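Local coordinates for ABC transporter substrate-binding protein (Rhizobium radiobacter, PDB 6TFS) that probably captures a small solute outside the inner membrane as the binding-protein partner of an ABC transporter, in the manner of the peptide- and nickel-binding family, at residues A[74-79]-A[188-193]; A[193-198]-A[487-492]. All coordinates share one frame; numbering follows the deposited sequence.

Contact 1: residues A[74-79]-A[188-193]; sequences RPDVKW and EYFRGK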
loop_
_atom_site.group_PDB
_atom_site.type_symbol
_atom_site.label_atom_id
_atom_site.label_comp_id
_atom_site.label_asym_id
_atom_site.label_seq_id
_atom_site.Cartn_x
_atom_site.Cartn_y
_atom_site.Cartn_z
ATOM N N ARG A 74 -16.998 14.779 -15.847
ATOM C CA ARG A 74 -17.471 14.265 -17.135
ATOM C C ARG A 74 -18.978 13.966 -16.936
ATOM O O ARG A 74 -19.331 13.399 -15.897
ATOM C CB ARG A 74 -16.766 12.949 -17.483
ATOM C CG ARG A 74 -15.307 13.050 -17.902
ATOM C CD ARG A 74 -14.788 11.671 -18.304
ATOM N NE ARG A 74 -15.479 11.131 -19.483
ATOM C CZ ARG A 74 -14.878 10.730 -20.601
ATOM N NH1 ARG A 74 -13.553 10.771 -20.705
ATOM N NH2 ARG A 74 -15.595 10.260 -21.615
ATOM N N PRO A 75 -19.877 14.328 -17.877
ATOM C CA PRO A 75 -21.313 14.068 -17.649
ATOM C C PRO A 75 -21.790 12.647 -17.994
ATOM O O PRO A 75 -22.863 12.246 -17.549
ATOM C CB PRO A 75 -21.993 15.111 -18.550
ATOM C CG PRO A 75 -21.050 15.261 -19.704
ATOM C CD PRO A 75 -19.652 15.045 -19.153
ATOM N N ASP A 76 -21.016 11.906 -18.807
ATOM C CA ASP A 76 -21.376 10.576 -19.324
ATOM C C ASP A 76 -21.087 9.358 -18.397
ATOM O O ASP A 76 -21.381 8.227 -18.804
ATOM C CB ASP A 76 -20.666 10.365 -20.689
ATOM C CG ASP A 76 -19.133 10.370 -20.631
ATOM O OD1 ASP A 76 -18.512 9.432 -21.183
ATOM O OD2 ASP A 76 -18.561 11.327 -20.052
ATOM N N VAL A 77 -20.510 9.568 -17.193
ATOM C CA VAL A 77 -20.084 8.475 -16.307
ATOM C C VAL A 77 -21.252 7.845 -15.514
ATOM O O VAL A 77 -21.905 8.494 -14.705
ATOM C CB VAL A 77 -18.891 8.858 -15.389
ATOM C CG1 VAL A 77 -18.303 7.617 -14.711
ATOM C CG2 VAL A 77 -17.803 9.587 -16.184
ATOM N N LYS A 78 -21.462 6.548 -15.736
ATOM C CA LYS A 78 -22.519 5.769 -15.100
ATOM C C LYS A 78 -21.979 4.865 -14.005
ATOM O O LYS A 78 -20.923 4.249 -14.161
ATOM C CB LYS A 78 -23.277 4.908 -16.143
ATOM C CG LYS A 78 -24.017 5.698 -17.228
ATOM C CD LYS A 78 -25.387 6.180 -16.765
ATOM C CE LYS A 78 -26.193 6.772 -17.898
ATOM N NZ LYS A 78 -27.501 7.299 -17.420
ATOM N N TRP A 79 -22.730 4.762 -12.907
ATOM C CA TRP A 79 -22.427 3.840 -11.816
ATOM C C TRP A 79 -22.828 2.436 -12.262
ATOM O O TRP A 79 -23.727 2.288 -13.095
ATOM C CB TRP A 79 -23.280 4.179 -10.577
ATOM C CG TRP A 79 -22.817 5.364 -9.782
ATOM C CD1 TRP A 79 -23.517 6.508 -9.531
ATOM C CD2 TRP A 79 -21.556 5.508 -9.114
ATOM N NE1 TRP A 79 -22.768 7.359 -8.750
ATOM C CE2 TRP A 79 -21.565 6.764 -8.468
ATOM C CE3 TRP A 79 -20.429 4.675 -8.965
ATOM C CZ2 TRP A 79 -20.472 7.230 -7.728
ATOM C CZ3 TRP A 79 -19.357 5.130 -8.217
ATOM C CH2 TRP A 79 -19.371 6.405 -7.636
ATOM N N GLU A 188 -21.314 -0.702 -19.392
ATOM C CA GLU A 188 -21.538 0.742 -19.494
ATOM C C GLU A 188 -20.302 1.594 -19.146
ATOM O O GLU A 188 -20.444 2.817 -19.015
ATOM C CB GLU A 188 -22.741 1.168 -18.634
ATOM C CG GLU A 188 -24.093 0.723 -19.178
ATOM C CD GLU A 188 -25.234 1.671 -18.848
ATOM O OE1 GLU A 188 -25.595 1.787 -17.653
ATOM O OE2 GLU A 188 -25.765 2.305 -19.789
ATOM N N TYR A 189 -19.097 0.974 -18.995
ATOM C CA TYR A 189 -17.875 1.718 -18.661
ATOM C C TYR A 189 -17.654 2.867 -19.668
ATOM O O TYR A 189 -17.735 2.637 -20.876
ATOM C CB TYR A 189 -16.648 0.797 -18.515
ATOM C CG TYR A 189 -15.428 1.545 -18.025
ATOM C CD1 TYR A 189 -15.425 2.176 -16.780
ATOM C CD2 TYR A 189 -14.300 1.680 -18.827
ATOM C CE1 TYR A 189 -14.326 2.912 -16.344
ATOM C CE2 TYR A 189 -13.179 2.383 -18.386
ATOM C CZ TYR A 189 -13.209 3.025 -17.158
ATOM O OH TYR A 189 -12.118 3.745 -16.736
ATOM N N PHE A 190 -17.469 4.108 -19.156
ATOM C CA PHE A 190 -17.403 5.339 -19.955
ATOM C C PHE A 190 -16.279 5.363 -21.012
ATOM O O PHE A 190 -16.428 6.072 -22.005
ATOM C CB PHE A 190 -17.366 6.603 -19.064
ATOM C CG PHE A 190 -16.079 6.878 -18.317
ATOM C CD1 PHE A 190 -15.822 6.271 -17.091
ATOM C CD2 PHE A 190 -15.139 7.769 -18.825
ATOM C CE1 PHE A 190 -14.641 6.538 -16.394
ATOM C CE2 PHE A 190 -13.956 8.038 -18.124
ATOM C CZ PHE A 190 -13.718 7.426 -16.912
ATOM N N ARG A 191 -15.190 4.593 -20.829
ATOM C CA ARG A 191 -14.106 4.552 -21.823
ATOM C C ARG A 191 -14.310 3.452 -22.873
ATOM O O ARG A 191 -13.538 3.348 -23.823
ATOM C CB ARG A 191 -12.724 4.428 -21.159
ATOM C CG ARG A 191 -12.362 5.617 -20.299
ATOM C CD ARG A 191 -10.907 5.586 -19.899
ATOM N NE ARG A 191 -10.462 6.907 -19.462
ATOM C CZ ARG A 191 -10.358 7.265 -18.192
ATOM N NH1 ARG A 191 -10.639 6.399 -17.227
ATOM N NH2 ARG A 191 -9.952 8.484 -17.872
ATOM N N GLY A 192 -15.352 2.654 -22.695
ATOM C CA GLY A 192 -15.688 1.570 -23.605
ATOM C C GLY A 192 -15.834 0.247 -22.893
ATOM O O GLY A 192 -15.290 0.051 -21.799
ATOM N N LYS A 193 -16.588 -0.667 -23.519
ATOM C CA LYS A 193 -16.859 -2.003 -23.009
ATOM C C LYS A 193 -15.556 -2.823 -22.906
ATOM O O LYS A 193 -14.820 -2.918 -23.893
ATOM C CB LYS A 193 -17.889 -2.720 -23.914
ATOM C CG LYS A 193 -18.409 -4.044 -23.359
ATOM C CD LYS A 193 -19.192 -4.817 -24.416
ATOM C CE LYS A 193 -19.646 -6.161 -23.898
ATOM N NZ LYS A 193 -20.457 -6.903 -24.902
HETATM O O HOH W 1 -20.233 5.242 -17.867
HETATM O O HOH W 2 -18.485 3.960 -15.864
#
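F190 meets R74 and V77 at a surface contact where a type I beta turn, Y189 to G192, meets the loop that follows strand 68-73 in this periplasmic-binding-protein fold. The packed half is all F190. F190 points its beta carbon toward 74-79, and chi1 73° sets CG between the backbone N and the carbonyl carbon, a torsion that lays one ring face against V77. V77 covers that face in a CH-pi contact, CG2 lying 4.0 Å from the F190 ring centroid, while R191 of the same turn covers the opposite face with CG. R74 comes in obliquely to the ring, the two planes 57° apart, with F190 CD2 over the centre of the guanidinium and 3.4 Å from R74 NE. D76 holds that guanidinium side-on in a salt bridge, NE to OD2 and NH2 to OD1, which should fix its rotation against the ring. The K78 and E188 end is looser: K78 CB and E188 OE1 are 4.2 Å apart, and the charged ends do not meet, K78 NZ lying 5.8 Å from E188 OE2. Water joins the backbones here; one molecule accepts from K78 N at 2.8 Å and lies 2.7 Å from E188 O.

Contact 2: residues A[193-198]-A[487-492]; sequences KPKLSK and TEQTYF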
loop_
_atom_site.group_PDB
_atom_site.type_symbol
_atom_site.label_atom_id
_atom_site.label_comp_id
_atom_site.label_asym_id
_atom_site.label_seq_id
_atom_site.Cartn_x
_atom_site.Cartn_y
_atom_site.Cartn_z
ATOM N N LYS A 193 -16.588 -0.667 -23.519
ATOM C CA LYS A 193 -16.859 -2.003 -23.009
ATOM C C LYS A 193 -15.556 -2.823 -22.906
ATOM O O LYS A 193 -14.820 -2.918 -23.893
ATOM C CB LYS A 193 -17.889 -2.720 -23.914
ATOM C CG LYS A 193 -18.409 -4.044 -23.359
ATOM C CD LYS A 193 -19.192 -4.817 -24.416
ATOM C CE LYS A 193 -19.646 -6.161 -23.898
ATOM N NZ LYS A 193 -20.457 -6.903 -24.902
ATOM N N PRO A 194 -15.267 -3.438 -21.737
ATOM C CA PRO A 194 -14.052 -4.256 -21.615
ATOM C C PRO A 194 -13.969 -5.415 -22.603
ATOM O O PRO A 194 -14.998 -5.962 -23.004
ATOM C CB PRO A 194 -14.118 -4.768 -20.166
ATOM C CG PRO A 194 -14.924 -3.739 -19.462
ATOM C CD PRO A 194 -15.994 -3.396 -20.455
ATOM N N LYS A 195 -12.735 -5.775 -22.994
ATOM C CA LYS A 195 -12.463 -6.916 -23.872
ATOM C C LYS A 195 -12.644 -8.218 -23.089
ATOM O O LYS A 195 -13.011 -9.241 -23.667
ATOM C CB LYS A 195 -11.063 -6.826 -24.488
ATOM C CG LYS A 195 -11.033 -6.061 -25.805
ATOM C CD LYS A 195 -10.516 -4.650 -25.648
ATOM C CE LYS A 195 -10.416 -3.917 -26.967
ATOM N NZ LYS A 195 -11.752 -3.634 -27.564
ATOM N N LEU A 196 -12.408 -8.177 -21.767
ATOM C CA LEU A 196 -12.647 -9.339 -20.913
ATOM C C LEU A 196 -14.105 -9.307 -20.470
ATOM O O LEU A 196 -14.635 -8.230 -20.183
ATOM C CB LEU A 196 -11.748 -9.350 -19.664
ATOM C CG LEU A 196 -10.232 -9.417 -19.844
ATOM C CD1 LEU A 196 -9.546 -9.386 -18.488
ATOM C CD2 LEU A 196 -9.803 -10.669 -20.627
ATOM N N SER A 197 -14.743 -10.475 -20.395
ATOM C CA SER A 197 -16.126 -10.578 -19.928
ATOM C C SER A 197 -16.160 -10.916 -18.443
ATOM O O SER A 197 -17.089 -10.517 -17.746
ATOM C CB SER A 197 -16.889 -11.639 -20.720
ATOM O OG SER A 197 -16.298 -12.920 -20.586
ATOM N N LYS A 198 -15.146 -11.663 -17.961
ATOM C CA LYS A 198 -15.113 -12.169 -16.593
ATOM C C LYS A 198 -13.699 -12.287 -16.028
ATOM O O LYS A 198 -12.762 -12.622 -16.759
ATOM C CB LYS A 198 -15.781 -13.558 -16.582
ATOM C CG LYS A 198 -16.334 -14.028 -15.245
ATOM C CD LYS A 198 -16.916 -15.456 -15.334
ATOM C CE LYS A 198 -18.342 -15.528 -15.845
ATOM N NZ LYS A 198 -19.329 -15.086 -14.821
ATOM N N THR A 487 -7.964 -3.510 -16.841
ATOM C CA THR A 487 -8.870 -2.470 -17.349
ATOM C C THR A 487 -9.707 -3.005 -18.511
ATOM O O THR A 487 -9.622 -4.189 -18.842
ATOM C CB THR A 487 -8.061 -1.229 -17.815
ATOM O OG1 THR A 487 -7.368 -1.520 -19.036
ATOM C CG2 THR A 487 -7.107 -0.679 -16.753
ATOM N N GLU A 488 -10.460 -2.098 -19.173
ATOM C CA GLU A 488 -11.251 -2.357 -20.376
ATOM C C GLU A 488 -10.348 -2.736 -21.575
ATOM O O GLU A 488 -10.833 -3.300 -22.550
ATOM C CB GLU A 488 -12.181 -1.158 -20.704
ATOM C CG GLU A 488 -11.495 0.089 -21.285
ATOM C CD GLU A 488 -10.663 0.968 -20.362
ATOM O OE1 GLU A 488 -10.494 0.641 -19.166
ATOM O OE2 GLU A 488 -10.167 2.007 -20.852
ATOM N N GLN A 489 -9.031 -2.470 -21.467
ATOM C CA GLN A 489 -8.044 -2.754 -22.513
ATOM C C GLN A 489 -7.381 -4.132 -22.381
ATOM O O GLN A 489 -6.792 -4.613 -23.352
ATOM C CB GLN A 489 -6.989 -1.626 -22.595
ATOM C CG GLN A 489 -7.549 -0.293 -23.139
ATOM C CD GLN A 489 -7.946 -0.287 -24.629
ATOM O OE1 GLN A 489 -7.511 -1.123 -25.435
ATOM N NE2 GLN A 489 -8.779 0.662 -25.052
ATOM N N THR A 490 -7.478 -4.772 -21.192
ATOM C CA THR A 490 -6.924 -6.108 -20.951
ATOM C C THR A 490 -7.641 -7.103 -21.866
ATOM O O THR A 490 -8.869 -7.045 -21.990
ATOM C CB THR A 490 -6.989 -6.474 -19.456
ATOM O OG1 THR A 490 -6.455 -5.388 -18.694
ATOM C CG2 THR A 490 -6.233 -7.761 -19.133
ATOM N N TYR A 491 -6.879 -7.981 -22.532
ATOM C CA TYR A 491 -7.437 -8.909 -23.514
ATOM C C TYR A 491 -6.545 -10.135 -23.731
ATOM O O TYR A 491 -5.358 -10.116 -23.401
ATOM C CB TYR A 491 -7.628 -8.154 -24.874
ATOM C CG TYR A 491 -6.331 -7.926 -25.625
ATOM C CD1 TYR A 491 -5.406 -6.974 -25.192
ATOM C CD2 TYR A 491 -5.996 -8.706 -26.731
ATOM C CE1 TYR A 491 -4.187 -6.799 -25.842
ATOM C CE2 TYR A 491 -4.786 -8.533 -27.398
ATOM C CZ TYR A 491 -3.881 -7.580 -26.949
ATOM O OH TYR A 491 -2.687 -7.408 -27.605
ATOM N N PHE A 492 -7.114 -11.171 -24.361
ATOM C CA PHE A 492 -6.385 -12.369 -24.768
ATOM C C PHE A 492 -6.139 -12.297 -26.267
ATOM O O PHE A 492 -7.061 -11.997 -27.032
ATOM C CB PHE A 492 -7.138 -13.652 -24.395
ATOM C CG PHE A 492 -7.066 -13.977 -22.923
ATOM C CD1 PHE A 492 -5.939 -14.596 -22.385
ATOM C CD2 PHE A 492 -8.128 -13.676 -22.073
ATOM C CE1 PHE A 492 -5.873 -14.902 -21.018
ATOM C CE2 PHE A 492 -8.069 -13.988 -20.710
ATOM C CZ PHE A 492 -6.942 -14.600 -20.190
HETATM O O HOH W 3 -10.915 -5.933 -20.576
#
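K195 and E488 make the one direct hydrogen bond here, where the loop entering strand 198-203 runs against a type I beta turn, T487 to T490, ahead of strand 491-492. Polar links come first. K195 N donates to E488 O at 3.2 Å, tilted 32° from the carbonyl plane, and P194 CA adds a CA-H...O contact to the same oxygen. A water accepts from L196 N and donates to T487 O and T490 O, tying the loop to both ends of the turn. The turn is braced from within: T487 OG1 accepts from Q489 N, an ST turn, and T490 OG1 accepts from T487 N. Apolar packing follows. P194 crosses E488 at about a right angle, P194 CG 4.0 Å from E488 CB, and K195 CB lies alongside Y491 CB. L196 spreads its two methyls: with CG anti to the carbonyl carbon, chi1 -62°, CD1 meets T490 CG2 at 3.7 Å while CD2 reaches the F492 ring. Cut back to an alanine here, the side chain would probably leave the T490 methyl and the F492 ring without this neighbour and open a gap beside L6 of strand 5-10. CD2 of L196 lies 3.7 Å from both F492 CD2 and CE2.

How the contacts relate
Both contacts hold the one connection between strands 180-185 and 198-203, which passes through K193, common to the two. Contact 1 is the surface one, fastening the start of that connection to the loop that leaves strand 68-73 of the four-stranded antiparallel sheet; contact 2 is partly buried and ties its end to the C-terminal tail, beside the large mixed sheet. Their chemistry follows: a ring beside an ion pair in the first, with water between backbones, against a direct backbone bond and aliphatic packing in the second. E488 bridges them: its OE1 lies 3.3 Å from Y189 CE2, and its CB 3.5 Å from G192 O.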